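Local atomic coordinates of HmuY protein (Prevotella intermedia, PDB entry 6R2H), a protein that probably binds heme as a hemophore-like protein of the HmuY family, serving heme uptake, and is seen here in its heme-free state. Residues Y15-Y20 / F28-E33; G35-R40 / P57-D62; A110-D115 / V128-N133. One frame throughout, in Å; residues are numbered along the deposited sequence.

Contact 1: Y15-Y20 / F28-E33; sequences YDSWIY and FEQQAE
W18 and E33 lie side by side, and the indole N-H joins them. From its CB, 3.5 Å from Q31 O, the W18 side chain sets CG anti to the carbonyl carbon (chi1 -77°). CD1 then passes beside E33, NE1 donates to E33 OE1 at 2.8 Å, and CE2 and CZ2 run past that oxygen at 3.7 and 4.1 Å. The carboxylate plane stands 71° from the indole, and OE1 takes the bond on its anti side, NE1 lying 26° out of the carboxylate plane. A tryptophan suits this buried place because its one polar atom finds an acceptor while Y20 OH sits over one ring face.

Y20 with E29 and W18 with Q31 are hydrogen-bonded pairs of the antiparallel ladder, and E33 N extends it by donating to D16 O at 2.8 Å. A water links Y20 OH to A32 O. On the face that carries I19 and Q30, I19 CG2 packs on F28 CE2 at 3.8 Å, an apolar pair suited to the part that strand 6-11 touches.

Strand 28-32 is the edge of the four-stranded sheet. Strand 71-74 flanks 17-21 on the other side, and strand 105-115 meets W18 and E33 through I112.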
# COMPACT_ATOMS: atom_id res chain seq x y z
N TYR A 15 6.40 -0.06 10.78
CA TYR A 15 7.18 0.00 9.55
C TYR A 15 7.69 -1.36 9.07
O TYR A 15 8.15 -1.49 7.94
CB TYR A 15 8.32 1.01 9.71
CG TYR A 15 7.86 2.41 9.41
CD1 TYR A 15 7.23 3.17 10.37
CD2 TYR A 15 8.02 2.95 8.14
CE1 TYR A 15 6.78 4.45 10.08
CE2 TYR A 15 7.57 4.23 7.84
CZ TYR A 15 6.95 4.98 8.82
OH TYR A 15 6.50 6.25 8.53
N ASP A 16 7.60 -2.38 9.93
CA ASP A 16 8.19 -3.65 9.53
C ASP A 16 7.12 -4.61 9.03
O ASP A 16 7.44 -5.76 8.71
CB ASP A 16 9.14 -4.22 10.59
CG ASP A 16 8.43 -4.60 11.88
OD1 ASP A 16 7.39 -3.98 12.18
OD2 ASP A 16 8.94 -5.50 12.57
N SER A 17 5.87 -4.15 8.92
CA SER A 17 4.77 -5.06 8.67
C SER A 17 3.84 -4.57 7.56
O SER A 17 3.81 -3.39 7.23
CB SER A 17 4.01 -5.38 9.91
OG SER A 17 4.88 -5.62 11.00
N TRP A 18 3.10 -5.54 7.03
CA TRP A 18 2.14 -5.39 5.95
C TRP A 18 0.78 -5.86 6.44
O TRP A 18 0.68 -6.70 7.32
CB TRP A 18 2.58 -6.26 4.76
CG TRP A 18 3.71 -5.73 3.94
CD1 TRP A 18 5.04 -5.94 4.13
CD2 TRP A 18 3.59 -4.92 2.75
NE1 TRP A 18 5.77 -5.31 3.15
CE2 TRP A 18 4.91 -4.67 2.29
CE3 TRP A 18 2.51 -4.36 2.05
CZ2 TRP A 18 5.17 -3.91 1.16
CZ3 TRP A 18 2.77 -3.60 0.92
CH2 TRP A 18 4.08 -3.38 0.49
N ILE A 19 -0.29 -5.34 5.82
CA ILE A 19 -1.57 -6.03 5.84
C ILE A 19 -1.88 -6.50 4.42
O ILE A 19 -1.58 -5.80 3.45
CB ILE A 19 -2.68 -5.16 6.44
CG1 ILE A 19 -2.99 -3.92 5.59
CG2 ILE A 19 -2.36 -4.79 7.88
CD1 ILE A 19 -4.26 -3.21 5.98
N TYR A 20 -2.49 -7.69 4.31
CA TYR A 20 -2.86 -8.30 3.05
C TYR A 20 -4.37 -8.48 3.01
O TYR A 20 -4.93 -9.19 3.86
CB TYR A 20 -2.12 -9.62 2.85
CG TYR A 20 -0.62 -9.49 2.69
CD1 TYR A 20 0.21 -9.45 3.81
CD2 TYR A 20 -0.03 -9.41 1.44
CE1 TYR A 20 1.58 -9.34 3.67
CE2 TYR A 20 1.34 -9.30 1.29
CZ TYR A 20 2.16 -9.26 2.41
OH TYR A 20 3.51 -9.14 2.29
N PHE A 28 -8.43 -9.86 6.23
CA PHE A 28 -7.04 -9.52 6.03
C PHE A 28 -6.13 -10.29 6.99
O PHE A 28 -6.58 -10.82 8.01
CB PHE A 28 -6.83 -8.01 6.07
CG PHE A 28 -6.73 -7.40 7.44
CD1 PHE A 28 -7.86 -7.06 8.16
CD2 PHE A 28 -5.48 -7.15 8.00
CE1 PHE A 28 -7.75 -6.47 9.42
CE2 PHE A 28 -5.37 -6.56 9.26
CZ PHE A 28 -6.50 -6.22 9.96
N GLU A 29 -4.85 -10.35 6.63
CA GLU A 29 -3.83 -10.97 7.46
C GLU A 29 -2.67 -9.98 7.59
O GLU A 29 -2.36 -9.25 6.66
CB GLU A 29 -3.35 -12.26 6.78
CG GLU A 29 -4.14 -13.51 7.14
CD GLU A 29 -3.69 -14.71 6.32
OE1 GLU A 29 -4.51 -15.22 5.55
OE2 GLU A 29 -2.52 -15.14 6.46
N GLN A 30 -2.04 -9.97 8.77
CA GLN A 30 -0.86 -9.16 9.00
C GLN A 30 0.38 -10.04 8.83
O GLN A 30 0.36 -11.20 9.22
CB GLN A 30 -0.94 -8.58 10.40
CG GLN A 30 0.41 -8.38 11.07
CD GLN A 30 0.35 -7.36 12.17
OE1 GLN A 30 -0.63 -6.63 12.32
NE2 GLN A 30 1.42 -7.31 12.96
N GLN A 31 1.46 -9.48 8.27
CA GLN A 31 2.71 -10.22 8.15
C GLN A 31 3.89 -9.24 8.02
O GLN A 31 3.73 -8.19 7.43
CB GLN A 31 2.62 -11.16 6.95
CG GLN A 31 3.78 -12.13 6.82
CD GLN A 31 3.58 -13.05 5.64
OE1 GLN A 31 3.92 -12.72 4.50
NE2 GLN A 31 3.02 -14.22 5.89
N ALA A 32 5.06 -9.60 8.56
CA ALA A 32 6.26 -8.77 8.47
C ALA A 32 6.76 -8.76 7.04
O ALA A 32 6.57 -9.73 6.32
CB ALA A 32 7.34 -9.29 9.39
N GLU A 33 7.40 -7.65 6.64
CA GLU A 33 8.26 -7.65 5.46
C GLU A 33 9.30 -8.75 5.62
O GLU A 33 9.99 -8.82 6.64
CB GLU A 33 8.99 -6.32 5.32
CG GLU A 33 9.99 -6.31 4.17
CD GLU A 33 9.39 -6.71 2.82
OE1 GLU A 33 8.35 -6.12 2.43
OE2 GLU A 33 9.94 -7.62 2.18
O HOH W 1 6.12 -10.24 3.44

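Contact 2: G35-R40 / P57-D62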
# COMPACT_ATOMS: atom_id res chain seq x y z
N GLY A 35 11.67 -9.60 3.18
CA GLY A 35 12.82 -9.37 2.31
C GLY A 35 14.08 -9.00 3.09
O GLY A 35 14.00 -8.58 4.25
N LYS A 36 15.23 -9.22 2.44
CA LYS A 36 16.51 -8.86 3.03
C LYS A 36 16.55 -7.35 3.25
O LYS A 36 15.96 -6.58 2.48
CB LYS A 36 17.68 -9.41 2.21
CG LYS A 36 17.92 -8.77 0.84
CD LYS A 36 19.20 -9.25 0.19
CE LYS A 36 19.21 -9.08 -1.32
NZ LYS A 36 19.61 -10.33 -2.02
N ARG A 37 17.20 -6.95 4.34
CA ARG A 37 17.29 -5.54 4.69
C ARG A 37 18.72 -5.02 4.52
O ARG A 37 19.69 -5.73 4.77
CB ARG A 37 16.84 -5.30 6.13
CG ARG A 37 15.71 -6.21 6.56
CD ARG A 37 15.40 -5.94 8.00
NE ARG A 37 13.99 -6.12 8.28
CZ ARG A 37 13.48 -5.88 9.47
NH1 ARG A 37 14.29 -5.49 10.44
NH2 ARG A 37 12.18 -6.04 9.68
N GLU A 38 18.81 -3.76 4.10
CA GLU A 38 20.05 -3.01 4.01
C GLU A 38 19.94 -1.82 4.96
O GLU A 38 18.96 -1.07 4.86
CB GLU A 38 20.21 -2.56 2.55
CG GLU A 38 21.62 -2.17 2.14
CD GLU A 38 21.77 -2.17 0.63
OE1 GLU A 38 21.75 -1.07 0.01
OE2 GLU A 38 21.88 -3.27 0.06
N PHE A 39 20.89 -1.70 5.90
CA PHE A 39 20.94 -0.50 6.71
C PHE A 39 21.80 0.52 5.99
O PHE A 39 22.94 0.23 5.63
CB PHE A 39 21.32 -0.80 8.16
CG PHE A 39 20.23 -1.53 8.90
CD1 PHE A 39 20.14 -2.92 8.84
CD2 PHE A 39 19.26 -0.83 9.61
CE1 PHE A 39 19.10 -3.59 9.47
CE2 PHE A 39 18.24 -1.51 10.26
CZ PHE A 39 18.16 -2.88 10.19
N ARG A 40 21.21 1.70 5.76
CA ARG A 40 21.83 2.71 4.94
C ARG A 40 22.05 3.96 5.78
O ARG A 40 21.11 4.42 6.43
CB ARG A 40 20.91 3.01 3.75
CG ARG A 40 20.70 1.82 2.83
CD ARG A 40 20.03 2.20 1.53
NE ARG A 40 19.74 1.02 0.72
CZ ARG A 40 18.73 0.94 -0.14
NH1 ARG A 40 17.91 1.97 -0.30
NH2 ARG A 40 18.53 -0.17 -0.84
N PRO A 57 19.59 -10.87 6.66
CA PRO A 57 19.08 -11.72 5.58
C PRO A 57 17.55 -11.74 5.63
O PRO A 57 16.95 -11.39 6.65
CB PRO A 57 19.64 -13.11 5.94
CG PRO A 57 19.80 -13.06 7.44
CD PRO A 57 20.23 -11.64 7.74
N ALA A 58 16.96 -12.14 4.49
CA ALA A 58 15.52 -12.30 4.36
C ALA A 58 15.04 -13.35 5.36
O ALA A 58 15.75 -14.31 5.63
CB ALA A 58 15.17 -12.68 2.95
N LYS A 59 13.82 -13.16 5.87
CA LYS A 59 13.24 -14.03 6.88
C LYS A 59 12.23 -14.97 6.23
O LYS A 59 11.55 -15.73 6.91
CB LYS A 59 12.43 -13.21 7.90
CG LYS A 59 13.08 -12.01 8.57
CD LYS A 59 12.01 -11.12 9.16
CE LYS A 59 12.53 -10.06 10.10
NZ LYS A 59 11.50 -9.01 10.30
N GLY A 60 12.12 -14.89 4.90
CA GLY A 60 11.17 -15.68 4.12
C GLY A 60 11.22 -15.32 2.64
O GLY A 60 12.11 -14.60 2.19
N THR A 61 10.25 -15.85 1.89
CA THR A 61 10.12 -15.60 0.46
C THR A 61 8.65 -15.38 0.12
O THR A 61 7.79 -15.50 0.99
CB THR A 61 10.68 -16.77 -0.36
OG1 THR A 61 9.81 -17.88 -0.11
CG2 THR A 61 12.10 -17.13 0.00
N ASP A 62 8.37 -15.09 -1.15
CA ASP A 62 7.00 -14.86 -1.61
C ASP A 62 6.13 -16.09 -1.36
O ASP A 62 4.91 -15.98 -1.24
CB ASP A 62 6.97 -14.32 -3.04
CG ASP A 62 7.32 -12.83 -3.15
OD1 ASP A 62 7.79 -12.25 -2.15
OD2 ASP A 62 7.10 -12.27 -4.25
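A58 packs its methyl against the backbone of G35 and K36: its CB lies 3.5 Å from K36 N and 3.8 Å from G35 C. The backbones of the two segments come nearest here, K36 CA lying 3.8 Å from A58 CA, and no hydrogen bond joins them. Small residues suit such an approach, since G35 has no side chain and A58 carries just one carbon. K36 adds its CB, 3.6 Å from A58 N, while the rest of its chain leads away from the loop.

A second meeting is between two long basic side chains that cross obliquely. K59, its CG anti to the carbonyl carbon (chi1 -51°), stretches out beyond CG and brings CE over one face of the R37 guanidinium, toward the rim, with NZ 3.1 Å from R37 NH2. Both are donors, so this is a close approach of like charges and not a bond.

Further out, R37, in strand 37-42, is positioned by backbone hydrogen bonds to E56 of strand 50-56, and a long, weak ion pair ties R37 NH1 to the E56 carboxylate. G35 N is bonded to E33 OE2, and K59 also touches L34.

With both R37 and K59 cationic, the pair would repel. The acid of E56 probably offsets part of that cost, and the contact is held chiefly by van der Waals touch at the surface.

Contact 3: A110-D115 / V128-N133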
# COMPACT_ATOMS: atom_id res chain seq x y z
N ALA A 110 10.52 -1.07 -6.00
CA ALA A 110 10.58 0.08 -5.11
C ALA A 110 11.17 -0.36 -3.77
O ALA A 110 11.03 -1.52 -3.38
CB ALA A 110 9.21 0.71 -4.94
N ASP A 111 11.83 0.57 -3.09
CA ASP A 111 12.33 0.33 -1.74
C ASP A 111 11.31 0.88 -0.75
O ASP A 111 10.72 1.93 -1.00
CB ASP A 111 13.67 1.02 -1.52
CG ASP A 111 14.79 0.53 -2.43
OD1 ASP A 111 14.67 -0.59 -2.94
OD2 ASP A 111 15.77 1.28 -2.62
N ILE A 112 11.12 0.16 0.36
CA ILE A 112 10.28 0.63 1.45
C ILE A 112 11.16 0.78 2.69
O ILE A 112 12.24 0.20 2.78
CB ILE A 112 9.08 -0.31 1.72
CG1 ILE A 112 9.53 -1.73 2.09
CG2 ILE A 112 8.07 -0.30 0.57
CD1 ILE A 112 8.50 -2.52 2.88
N VAL A 113 10.67 1.57 3.65
CA VAL A 113 11.32 1.73 4.94
C VAL A 113 10.76 0.71 5.92
O VAL A 113 9.58 0.80 6.25
CB VAL A 113 11.14 3.17 5.47
CG1 VAL A 113 11.78 3.36 6.84
CG2 VAL A 113 11.71 4.17 4.49
N VAL A 114 11.62 -0.19 6.41
CA VAL A 114 11.21 -1.22 7.37
C VAL A 114 11.63 -0.88 8.80
O VAL A 114 11.05 -1.42 9.74
CB VAL A 114 11.63 -2.65 6.99
CG1 VAL A 114 10.89 -3.15 5.76
CG2 VAL A 114 13.14 -2.79 6.82
N ASP A 115 12.64 -0.01 8.98
CA ASP A 115 13.16 0.29 10.31
C ASP A 115 13.65 1.73 10.36
O ASP A 115 14.63 2.08 9.70
CB ASP A 115 14.32 -0.63 10.69
CG ASP A 115 14.73 -0.54 12.17
OD1 ASP A 115 14.35 0.45 12.84
OD2 ASP A 115 15.40 -1.48 12.65
N VAL A 128 14.09 -2.14 2.36
CA VAL A 128 13.94 -3.42 1.67
C VAL A 128 13.45 -3.15 0.25
O VAL A 128 12.54 -2.35 0.04
CB VAL A 128 12.99 -4.37 2.43
CG1 VAL A 128 12.69 -5.66 1.68
CG2 VAL A 128 13.53 -4.70 3.81
N LYS A 129 14.11 -3.81 -0.71
CA LYS A 129 13.70 -3.73 -2.11
C LYS A 129 12.53 -4.69 -2.35
O LYS A 129 12.67 -5.90 -2.18
CB LYS A 129 14.86 -4.01 -3.08
CG LYS A 129 14.56 -3.63 -4.52
CD LYS A 129 15.68 -3.88 -5.49
CE LYS A 129 15.18 -3.92 -6.91
NZ LYS A 129 16.03 -4.76 -7.78
N THR A 130 11.38 -4.12 -2.73
CA THR A 130 10.16 -4.88 -2.95
C THR A 130 9.46 -4.40 -4.22
O THR A 130 10.12 -3.89 -5.13
CB THR A 130 9.28 -4.84 -1.70
OG1 THR A 130 8.20 -5.74 -1.95
CG2 THR A 130 8.80 -3.43 -1.38
N MET A 131 8.13 -4.58 -4.28
CA MET A 131 7.31 -4.12 -5.40
C MET A 131 6.20 -3.24 -4.84
O MET A 131 5.55 -3.61 -3.87
CB MET A 131 6.66 -5.31 -6.11
CG MET A 131 7.64 -6.20 -6.86
SD MET A 131 8.27 -5.42 -8.36
CE MET A 131 7.01 -5.84 -9.55
N LEU A 132 5.99 -2.06 -5.44
CA LEU A 132 4.87 -1.21 -5.04
C LEU A 132 4.11 -0.81 -6.28
O LEU A 132 4.67 -0.82 -7.37
CB LEU A 132 5.38 0.05 -4.34
CG LEU A 132 5.98 -0.09 -2.95
CD1 LEU A 132 6.16 1.29 -2.33
CD2 LEU A 132 5.13 -0.96 -2.03
N ASN A 133 2.84 -0.43 -6.09
CA ASN A 133 2.03 0.13 -7.17
C ASN A 133 1.96 1.64 -7.00
O ASN A 133 1.36 2.13 -6.03
CB ASN A 133 0.61 -0.42 -7.19
CG ASN A 133 -0.13 0.02 -8.43
OD1 ASN A 133 -0.59 1.16 -8.53
ND2 ASN A 133 -0.24 -0.88 -9.40
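V114 and V128 meet at about a right angle, V114 CG1 and CG2 each 3.6 Å from V128 CG2, and this is the close-packed end of the contact. Branched aliphatic residues suit it, filling the buried side with methyls. I112 continues the layer. Its CG2 stands anti to the carbonyl carbon, which sets it 3.8 Å from T130 CG2 and also 3.8 Å from L132 CD1. A110 has a lone methyl to offer, and its CB rests against L132 CG at 3.9 Å. T130 matches the row by turning its methyl, CG2, toward I112.

The backbones are antiparallel neighbours in the large sheet of this HmuY-family, mostly beta protein. I112 with V128 and A110 with T130 are hydrogen-bonded pairs, each joined by two N-H to O bonds, T130 N to A110 O being 2.7 Å. Past I112 the regular pairing gives way to a classic beta bulge, in which V114 and D115 both face G126. The short strand segments run at 119° to one another.

On the other face, the solvent side, the non-hydrogen-bonded pair D111 and K129 has fewer contacts and no charge pairing across it. D111 OD1 touches the aliphatic root of K129, 3.4 Å from CG, but K129, CG anti to its backbone N (chi1 -167°), carries its extended chain away, and NZ ends 6.5 Å from OD1, with no salt bridge. Charged residues suit an exposed face. The carboxylate of D111 instead pairs through OD2 with R40 of the neighbouring strand 37-42.

Overall arrangement
Contact 1 and contact 3 are both partly buried strand pairings, but in different sheets: contact 1 belongs to the four-stranded sheet, contact 3 to the nine-stranded one. Contact 2 lies at the surface, its centre about 18 Å from the centre of the chain, and has no ladder at all; strand 37-42 nevertheless neighbours strand 124-132, so contacts 2 and 3 share the large sheet. E33 of contact 1 bridges to contact 3, its OE2 lying 3.4 Å from V128 CG1, and R37 NE of contact 2 packs on V114 CG2. Chemistry follows depth: an indole hydrogen-bonded to a carboxylate and apolar methyl rows in the partly buried strand pairings, like charges and bare van der Waals touch outside.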